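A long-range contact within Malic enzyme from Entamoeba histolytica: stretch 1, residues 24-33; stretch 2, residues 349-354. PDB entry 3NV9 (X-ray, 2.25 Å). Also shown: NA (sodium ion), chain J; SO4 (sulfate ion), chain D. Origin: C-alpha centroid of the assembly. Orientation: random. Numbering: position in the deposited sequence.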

# COMPACT_ATOMS: atom_id res chain seq x y z
N ARG A 24 38.29 9.70 -2.49
CA ARG A 24 37.50 8.99 -3.48
C ARG A 24 36.33 8.25 -2.78
O ARG A 24 35.17 8.41 -3.18
N ALA A 25 36.64 7.49 -1.72
CA ALA A 25 35.59 6.81 -0.94
C ALA A 25 34.56 7.77 -0.34
O ALA A 25 33.35 7.52 -0.39
N VAL A 26 35.03 8.88 0.22
CA VAL A 26 34.12 9.83 0.86
C VAL A 26 33.28 10.46 -0.23
O VAL A 26 32.09 10.60 -0.03
N ALA A 27 33.88 10.82 -1.37
CA ALA A 27 33.16 11.48 -2.47
C ALA A 27 32.12 10.59 -3.10
O ALA A 27 31.08 11.09 -3.48
N LYS A 28 32.35 9.29 -3.19
CA LYS A 28 31.27 8.40 -3.61
C LYS A 28 30.08 8.43 -2.67
O LYS A 28 28.92 8.38 -3.11
N THR A 29 30.37 8.51 -1.37
CA THR A 29 29.33 8.48 -0.35
C THR A 29 28.48 9.76 -0.52
O THR A 29 27.27 9.70 -0.68
N GLN A 30 29.16 10.90 -0.53
CA GLN A 30 28.55 12.22 -0.68
C GLN A 30 27.83 12.35 -2.02
O GLN A 30 26.73 12.90 -2.05
N PHE A 31 28.39 11.82 -3.11
CA PHE A 31 27.68 11.87 -4.41
C PHE A 31 26.30 11.16 -4.33
O PHE A 31 25.25 11.77 -4.67
N TYR A 32 26.31 9.91 -3.84
CA TYR A 32 25.10 9.14 -3.72
C TYR A 32 24.14 9.68 -2.70
O TYR A 32 22.94 9.66 -2.95
N LYS A 33 24.60 10.21 -1.57
CA LYS A 33 23.65 10.91 -0.71
C LYS A 33 23.03 12.12 -1.41
O LYS A 33 21.83 12.30 -1.37
N GLY A 349 27.86 -3.56 2.40
CA GLY A 349 26.44 -3.47 2.11
C GLY A 349 26.10 -2.61 0.90
O GLY A 349 24.96 -2.55 0.50
N ARG A 350 27.09 -1.99 0.29
CA ARG A 350 26.88 -0.99 -0.77
C ARG A 350 27.07 -1.52 -2.19
O ARG A 350 27.97 -2.33 -2.43
N GLY A 351 26.29 -1.01 -3.14
CA GLY A 351 26.50 -1.35 -4.56
C GLY A 351 27.53 -0.52 -5.29
O GLY A 351 27.71 -0.68 -6.49
N ASP A 352 28.21 0.40 -4.58
CA ASP A 352 29.24 1.18 -5.22
C ASP A 352 30.65 0.67 -4.95
O ASP A 352 31.65 1.29 -5.40
N PHE A 353 30.71 -0.45 -4.22
CA PHE A 353 31.95 -1.21 -4.00
C PHE A 353 31.69 -2.61 -4.46
O PHE A 353 30.55 -3.03 -4.48
N PRO A 354 32.75 -3.35 -4.83
CA PRO A 354 32.54 -4.78 -5.11
C PRO A 354 31.92 -5.58 -3.96
O PRO A 354 32.02 -5.18 -2.79

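Which side chains bring a helix and an irregular loop together across more than 300 residues of sequence? From the helix, Lys-28 and Tyr-32, one turn apart, direct their CA-to-CB bonds toward the loop, while Ala-25 and Thr-29 stand sideways to it. From the loop, Arg-350 and Asp-352 point toward the helix, and Phe-353 starts sideways but brings the end of its ring nearer. Together these residues bury 300 Å², counting both sides, and three hydrogen bonds cross between the two stretches.

How is the guanidinium of Arg-350 satisfied? Its side chain, with chi1 m, chi2 t and chi3 p, reaches Thr-29, whose OG1 accepts hydrogen bonds from Arg-350 NH1 at 2.9 Å and from Arg-350 NH2 at 3.1 Å, meeting the guanidinium at its edge. Thr-29, in rotamer m, is itself a donor: its OG1 bonds back to the carbonyl O of Ala-25 at 2.9 Å, so the hydroxyl links the arginine to the helix backbone. Within the loop, Asp-352, with chi1 p, takes the NE and NH2 edge. Arg-350 NE donates to Asp-352 OD1 at 2.7 Å, and Arg-350 NH2 donates to Asp-352 OD2 at 2.6 Å, the latter pair forming a salt bridge. The charge is thus paired inside the loop, while the same NH2 also reaches across to Thr-29; the arginine's NH1 has a further hydrogen bond elsewhere in the structure.

What does the ammonium of Lys-28 find at the loop? Its chain runs m, t, p, t, and Lys-28 NZ donates to the backbone O of Asp-352 at 2.7 Å. The carboxylate is less direct a partner: Lys-28 NZ lies 4.3 Å from Asp-352 OD2, opposite charges near each other but beyond salt-bridge range. Lys-28 NZ also comes within 3.1 Å of Phe-353 CE1, and it is hydrogen-bonded elsewhere in the structure as well.

Where do apolar surfaces meet? Phe-353, with chi1 m, sets the edge of its ring against Ala-25, CZ lying 4.4 Å from the Ala-25 CB. Tyr-32, also m, places CE2 3.6 Å from Asp-352 CB, a van der Waals contact, while its OH is hydrogen-bonded elsewhere.

Do the bound groups join the two stretches? Neither does. The sodium ion is coordinated by Arg-350 O and Pro-354 O, each at 2.7 Å, and one further atom elsewhere, tying the loop to itself. The sulfate, probably from the crystallisation liquor, accepts hydrogen bonds from the helix: Lys-33 NZ to its O1 at 2.6 Å and Gln-30 NE2 to its O4 at 2.9 Å.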

# COMPACT_ATOMS: atom_id res chain seq x y z
CB ARG A 24 38.38 8.10 -4.38
CG ARG A 24 37.63 7.00 -5.16
CD ARG A 24 38.54 6.25 -6.17
NE ARG A 24 39.17 7.20 -7.07
CZ ARG A 24 38.77 7.43 -8.32
NH1 ARG A 24 37.73 6.77 -8.84
NH2 ARG A 24 39.40 8.33 -9.04
CB ALA A 25 36.19 5.91 0.17
CB VAL A 26 34.88 10.91 1.67
CG1 VAL A 26 33.92 12.09 2.10
CG2 VAL A 26 35.52 10.27 2.89
CB ALA A 27 34.08 12.04 -3.56
CB LYS A 28 31.75 6.97 -3.73
CG LYS A 28 32.62 6.76 -4.97
CD LYS A 28 33.53 5.51 -4.82
CE LYS A 28 32.71 4.22 -4.91
NZ LYS A 28 33.61 3.03 -4.97
CB THR A 29 29.95 8.27 1.07
OG1 THR A 29 30.87 7.16 1.03
CG2 THR A 29 28.88 7.92 2.13
CB GLN A 30 29.61 13.29 -0.49
CG GLN A 30 29.95 13.56 1.04
CD GLN A 30 28.70 14.02 1.83
OE1 GLN A 30 28.03 14.94 1.38
NE2 GLN A 30 28.34 13.32 2.93
CB PHE A 31 28.50 11.28 -5.56
CG PHE A 31 27.70 11.03 -6.83
CD1 PHE A 31 27.33 12.10 -7.65
CD2 PHE A 31 27.30 9.73 -7.18
CE1 PHE A 31 26.56 11.87 -8.83
CE2 PHE A 31 26.56 9.49 -8.36
CZ PHE A 31 26.18 10.56 -9.18
CB TYR A 32 25.38 7.67 -3.50
CG TYR A 32 25.84 6.98 -4.77
CD1 TYR A 32 25.02 6.95 -5.91
CD2 TYR A 32 27.09 6.39 -4.85
CE1 TYR A 32 25.45 6.35 -7.07
CE2 TYR A 32 27.52 5.78 -6.02
CZ TYR A 32 26.70 5.76 -7.10
OH TYR A 32 27.15 5.14 -8.24
CB LYS A 33 24.27 11.35 0.62
CG LYS A 33 24.75 10.21 1.58
CD LYS A 33 25.67 10.76 2.72
CE LYS A 33 25.66 9.77 3.94
NZ LYS A 33 26.69 10.07 5.04
CB ARG A 350 27.84 0.20 -0.55
CG ARG A 350 27.58 0.92 0.72
CD ARG A 350 28.69 1.89 1.15
NE ARG A 350 28.97 2.86 0.11
CZ ARG A 350 29.57 4.04 0.30
NH1 ARG A 350 29.90 4.46 1.53
NH2 ARG A 350 29.77 4.84 -0.74
CB ASP A 352 29.10 2.69 -4.96
CG ASP A 352 29.22 3.05 -3.48
OD1 ASP A 352 28.72 2.35 -2.58
OD2 ASP A 352 29.79 4.11 -3.24
CB PHE A 353 32.36 -1.26 -2.52
CG PHE A 353 32.75 0.07 -1.98
CD1 PHE A 353 33.83 0.76 -2.52
CD2 PHE A 353 32.00 0.68 -0.96
CE1 PHE A 353 34.17 2.08 -2.06
CE2 PHE A 353 32.34 2.00 -0.46
CZ PHE A 353 33.45 2.69 -1.01
CB PRO A 354 33.98 -5.28 -5.38
CG PRO A 354 34.68 -4.02 -6.01
CD PRO A 354 34.14 -2.91 -5.12
NA NA J . 29.97 -3.92 -1.47
S SO4 D . 25.35 13.65 5.26
O1 SO4 D . 26.20 12.56 5.68
O2 SO4 D . 24.08 13.02 4.81
O3 SO4 D . 25.04 14.56 6.37
O4 SO4 D . 26.03 14.41 4.21